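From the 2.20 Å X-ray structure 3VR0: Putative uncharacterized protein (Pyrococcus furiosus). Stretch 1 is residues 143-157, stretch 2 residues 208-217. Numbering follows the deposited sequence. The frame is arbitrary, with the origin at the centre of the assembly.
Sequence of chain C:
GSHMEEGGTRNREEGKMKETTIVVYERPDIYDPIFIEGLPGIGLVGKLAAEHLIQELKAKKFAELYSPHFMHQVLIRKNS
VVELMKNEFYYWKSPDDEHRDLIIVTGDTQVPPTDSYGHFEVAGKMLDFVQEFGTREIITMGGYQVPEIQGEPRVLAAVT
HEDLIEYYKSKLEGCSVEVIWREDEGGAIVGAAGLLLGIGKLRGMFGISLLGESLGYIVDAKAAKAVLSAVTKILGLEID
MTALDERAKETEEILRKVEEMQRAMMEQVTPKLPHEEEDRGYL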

# COMPACT_ATOMS: atom_id res chain seq x y z
N GLY C 143 -19.02 9.26 -16.00
CA GLY C 143 -18.87 8.77 -17.39
C GLY C 143 -18.85 7.26 -17.49
O GLY C 143 -18.54 6.55 -16.52
N TYR C 144 -19.19 6.77 -18.68
CA TYR C 144 -19.06 5.37 -19.03
C TYR C 144 -18.20 5.28 -20.28
O TYR C 144 -18.61 5.73 -21.34
CB TYR C 144 -20.43 4.74 -19.25
CG TYR C 144 -20.36 3.27 -19.60
CD1 TYR C 144 -20.29 2.30 -18.61
CD2 TYR C 144 -20.38 2.85 -20.94
CE1 TYR C 144 -20.23 0.96 -18.92
CE2 TYR C 144 -20.31 1.50 -21.27
CZ TYR C 144 -20.24 0.56 -20.25
OH TYR C 144 -20.18 -0.77 -20.57
N GLN C 145 -17.00 4.72 -20.13
CA GLN C 145 -15.97 4.67 -21.18
C GLN C 145 -16.40 3.80 -22.36
O GLN C 145 -16.81 2.65 -22.18
CB GLN C 145 -14.64 4.15 -20.59
CG GLN C 145 -13.60 3.68 -21.63
CD GLN C 145 -12.76 4.81 -22.17
OE1 GLN C 145 -11.52 4.72 -22.24
NE2 GLN C 145 -13.41 5.89 -22.53
N VAL C 146 -16.30 4.37 -23.56
CA VAL C 146 -16.82 3.77 -24.79
C VAL C 146 -15.81 3.99 -25.95
O VAL C 146 -15.20 5.05 -26.04
CB VAL C 146 -18.25 4.35 -25.06
CG1 VAL C 146 -18.25 5.39 -26.16
CG2 VAL C 146 -19.28 3.28 -25.26
N PRO C 147 -15.60 2.97 -26.82
CA PRO C 147 -14.58 3.15 -27.87
C PRO C 147 -14.92 4.22 -28.95
O PRO C 147 -14.01 4.76 -29.60
CB PRO C 147 -14.43 1.75 -28.47
CG PRO C 147 -15.73 1.06 -28.20
CD PRO C 147 -16.33 1.69 -26.96
N GLU C 148 -16.20 4.53 -29.12
CA GLU C 148 -16.66 5.58 -30.05
C GLU C 148 -18.12 5.97 -29.77
O GLU C 148 -18.93 5.12 -29.34
CB GLU C 148 -16.53 5.08 -31.50
CG GLU C 148 -17.51 3.95 -31.86
CD GLU C 148 -17.59 3.66 -33.37
OE1 GLU C 148 -16.56 3.26 -33.97
OE2 GLU C 148 -18.69 3.83 -33.94
N ILE C 149 -18.49 7.22 -30.04
CA ILE C 149 -19.91 7.62 -29.90
C ILE C 149 -20.62 7.84 -31.23
O ILE C 149 -20.16 8.63 -32.07
CB ILE C 149 -20.14 8.86 -29.00
CG1 ILE C 149 -19.64 8.60 -27.58
CG2 ILE C 149 -21.64 9.25 -28.99
CD1 ILE C 149 -19.42 9.87 -26.76
N GLN C 150 -21.74 7.13 -31.39
CA GLN C 150 -22.61 7.25 -32.54
C GLN C 150 -23.69 8.30 -32.30
O GLN C 150 -24.80 7.98 -31.87
CB GLN C 150 -23.25 5.89 -32.86
CG GLN C 150 -22.44 5.04 -33.86
CD GLN C 150 -22.60 3.52 -33.65
OE1 GLN C 150 -21.66 2.74 -33.91
NE2 GLN C 150 -23.78 3.10 -33.18
N GLY C 151 -23.34 9.56 -32.55
CA GLY C 151 -24.28 10.67 -32.43
C GLY C 151 -24.52 11.16 -31.01
O GLY C 151 -23.62 11.71 -30.37
N GLU C 152 -25.74 10.96 -30.53
CA GLU C 152 -26.13 11.48 -29.21
C GLU C 152 -25.65 10.59 -28.06
O GLU C 152 -25.90 9.36 -28.05
CB GLU C 152 -27.63 11.77 -29.15
CG GLU C 152 -28.08 12.88 -30.12
CD GLU C 152 -27.33 14.21 -29.91
OE1 GLU C 152 -26.45 14.55 -30.73
OE2 GLU C 152 -27.62 14.92 -28.91
N PRO C 153 -24.93 11.19 -27.09
CA PRO C 153 -24.51 10.44 -25.92
C PRO C 153 -25.73 9.87 -25.17
O PRO C 153 -26.72 10.56 -24.96
CB PRO C 153 -23.74 11.47 -25.09
CG PRO C 153 -24.15 12.81 -25.63
CD PRO C 153 -24.35 12.54 -27.09
N ARG C 154 -25.66 8.58 -24.88
CA ARG C 154 -26.66 7.91 -24.08
C ARG C 154 -26.27 8.03 -22.57
O ARG C 154 -25.11 8.34 -22.26
CB ARG C 154 -26.78 6.45 -24.53
CG ARG C 154 -26.99 6.30 -26.07
CD ARG C 154 -27.57 4.99 -26.53
NE ARG C 154 -26.95 3.78 -25.98
CZ ARG C 154 -25.97 3.08 -26.55
NH1 ARG C 154 -25.50 1.98 -25.96
NH2 ARG C 154 -25.43 3.47 -27.71
N VAL C 155 -27.24 7.81 -21.68
CA VAL C 155 -27.03 7.86 -20.23
C VAL C 155 -27.44 6.56 -19.60
O VAL C 155 -28.57 6.14 -19.77
CB VAL C 155 -27.84 9.02 -19.57
CG1 VAL C 155 -28.03 8.78 -18.05
CG2 VAL C 155 -27.15 10.33 -19.83
N LEU C 156 -26.52 5.91 -18.86
CA LEU C 156 -26.82 4.61 -18.30
C LEU C 156 -27.17 4.76 -16.83
O LEU C 156 -26.45 5.44 -16.08
CB LEU C 156 -25.61 3.70 -18.45
CG LEU C 156 -24.87 3.58 -19.78
CD1 LEU C 156 -23.70 2.61 -19.58
CD2 LEU C 156 -25.80 3.03 -20.84
N ALA C 157 -28.23 4.07 -16.41
CA ALA C 157 -28.83 4.24 -15.10
C ALA C 157 -28.81 2.93 -14.37
O ALA C 157 -29.03 1.88 -14.97
CB ALA C 157 -30.32 4.72 -15.23
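Stretch 2 208-217: ISLLGESLGY

How does stretch 2 run relative to the two strands of stretch 1? It is an extended strand from Ile 208 to Ser 214, followed by a short loop, and it lies between the two strands, bonded to both. Its N-to-C direction makes 152° with that of the strand that holds Val 155 to Ala 157, an antiparallel pairing with a closest axial approach of 4.4 Å. With the strand of Gly 143 to Gln 145 the angle is 45° and the approach 4.1 Å; the pairing is parallel, strongly twisted. Together the two stretches bury 1010 Å².

What holds the first half of stretch 2? Ile 208 reaches Ala 157, CD1 to CB at 4.3 Å. A water links the two strands: it lies 3.0 Å from Ser 209 OG, to which it is hydrogen-bonded, and donates to Leu 156 O at 2.8 Å. Leu 210 then sits opposite Ala 157 in a non-hydrogen-bonded pair, CA to CA 4.8 Å; its CD2 packs 3.7 Å from Ala 157 CB and 3.9 Å from Val 155 CG1, since all three side chains share one face of the sheet. Leu 211 pairs with Leu 156 through a pair of backbone hydrogen bonds: Leu 211 N donates to Leu 156 O at 2.9 Å, and Leu 156 N to Leu 211 O at 2.6 Å. Its side chain turns to the other face, where its CB meets Tyr 144 CB at 4.1 Å.

Where does the strand serve both neighbours at once? Gly 212 faces Val 155 across one edge, CA to CA 4.4 Å, and Gly 143 across the other, 4.6 Å between the CA atoms; its O accepts from Tyr 144 N at 2.7 Å. Glu 213 follows, with its N bonded to Arg 154 O at 3.1 Å. Its side chain, chi1 m and chi2 t, brings OE1 to Arg 154 N, a 3.2 Å hydrogen bond, while OE2 lies 3.0 Å from Arg 154 NH1 over a face of the guanidinium. That salt bridge therefore rests on charge alone, with no N-H aimed at the oxygen.

How does the contact close after the strand? Ser 214 continues the parallel ladder: its N donates to Tyr 144 O at 3.1 Å, and its O accepts from Val 146 N at 3.0 Å. The CA-to-CB bond of Leu 215 points away, yet the side chain's end returns, placing CD2 4.1 Å from Ile 149 CG1. Gly 216, at phi 110° and psi -27°, has a backbone that by itself calls for glycine, because a CB would be jammed against the preceding carbonyl oxygen.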

# COMPACT_ATOMS: atom_id res chain seq x y z
N ILE C 208 -29.42 6.65 -7.25
CA ILE C 208 -29.31 6.30 -8.64
C ILE C 208 -27.96 6.80 -9.14
O ILE C 208 -27.49 7.84 -8.72
CB ILE C 208 -30.49 6.97 -9.49
CG1 ILE C 208 -30.42 6.56 -10.94
CG2 ILE C 208 -30.50 8.55 -9.32
CD1 ILE C 208 -31.85 6.78 -11.73
N SER C 209 -27.34 6.01 -10.02
CA SER C 209 -26.16 6.36 -10.71
C SER C 209 -26.54 6.71 -12.15
O SER C 209 -27.22 5.96 -12.82
CB SER C 209 -25.27 5.10 -10.80
OG SER C 209 -24.28 5.34 -11.80
N LEU C 210 -26.05 7.82 -12.66
CA LEU C 210 -26.29 8.14 -14.03
C LEU C 210 -24.94 8.39 -14.66
O LEU C 210 -24.24 9.31 -14.27
CB LEU C 210 -27.19 9.39 -14.15
CG LEU C 210 -28.56 9.17 -13.55
CD1 LEU C 210 -29.30 10.52 -13.30
CD2 LEU C 210 -29.37 8.26 -14.45
N LEU C 211 -24.58 7.56 -15.64
CA LEU C 211 -23.30 7.66 -16.30
C LEU C 211 -23.48 7.86 -17.80
O LEU C 211 -24.25 7.13 -18.43
CB LEU C 211 -22.45 6.39 -16.05
CG LEU C 211 -22.07 5.97 -14.63
CD1 LEU C 211 -21.31 4.67 -14.69
CD2 LEU C 211 -21.20 7.02 -14.02
N GLY C 212 -22.75 8.81 -18.35
CA GLY C 212 -22.86 9.14 -19.72
C GLY C 212 -21.73 8.55 -20.55
O GLY C 212 -20.56 8.58 -20.14
N GLU C 213 -22.09 8.08 -21.74
CA GLU C 213 -21.12 7.58 -22.70
C GLU C 213 -20.17 8.67 -23.10
O GLU C 213 -20.58 9.77 -23.41
CB GLU C 213 -21.81 7.00 -23.94
CG GLU C 213 -22.49 5.69 -23.68
CD GLU C 213 -23.33 5.23 -24.87
OE1 GLU C 213 -23.75 6.10 -25.68
OE2 GLU C 213 -23.58 4.00 -24.98
N SER C 214 -18.89 8.34 -23.08
CA SER C 214 -17.83 9.29 -23.32
C SER C 214 -16.62 8.55 -23.89
O SER C 214 -16.40 7.38 -23.60
CB SER C 214 -17.41 9.94 -22.01
OG SER C 214 -16.42 10.91 -22.27
N LEU C 215 -15.83 9.27 -24.69
CA LEU C 215 -14.58 8.73 -25.22
C LEU C 215 -13.61 8.58 -24.06
O LEU C 215 -12.92 7.56 -23.93
CB LEU C 215 -14.00 9.64 -26.31
CG LEU C 215 -14.87 9.91 -27.56
CD1 LEU C 215 -14.06 10.68 -28.62
CD2 LEU C 215 -15.54 8.63 -28.17
N GLY C 216 -13.58 9.59 -23.19
CA GLY C 216 -12.96 9.44 -21.89
C GLY C 216 -11.66 10.18 -21.66
O GLY C 216 -11.34 10.51 -20.52
N TYR C 217 -10.92 10.45 -22.73
CA TYR C 217 -9.64 11.13 -22.61
C TYR C 217 -9.79 12.59 -22.96
O TYR C 217 -8.81 13.33 -23.03
CB TYR C 217 -8.55 10.47 -23.47
CG TYR C 217 -9.03 9.78 -24.73
CD1 TYR C 217 -9.23 10.50 -25.93
CD2 TYR C 217 -9.29 8.40 -24.73
CE1 TYR C 217 -9.69 9.84 -27.10
CE2 TYR C 217 -9.74 7.74 -25.88
CZ TYR C 217 -9.95 8.46 -27.06
OH TYR C 217 -10.39 7.78 -28.18
O HOH W 1 -25.00 3.85 -14.32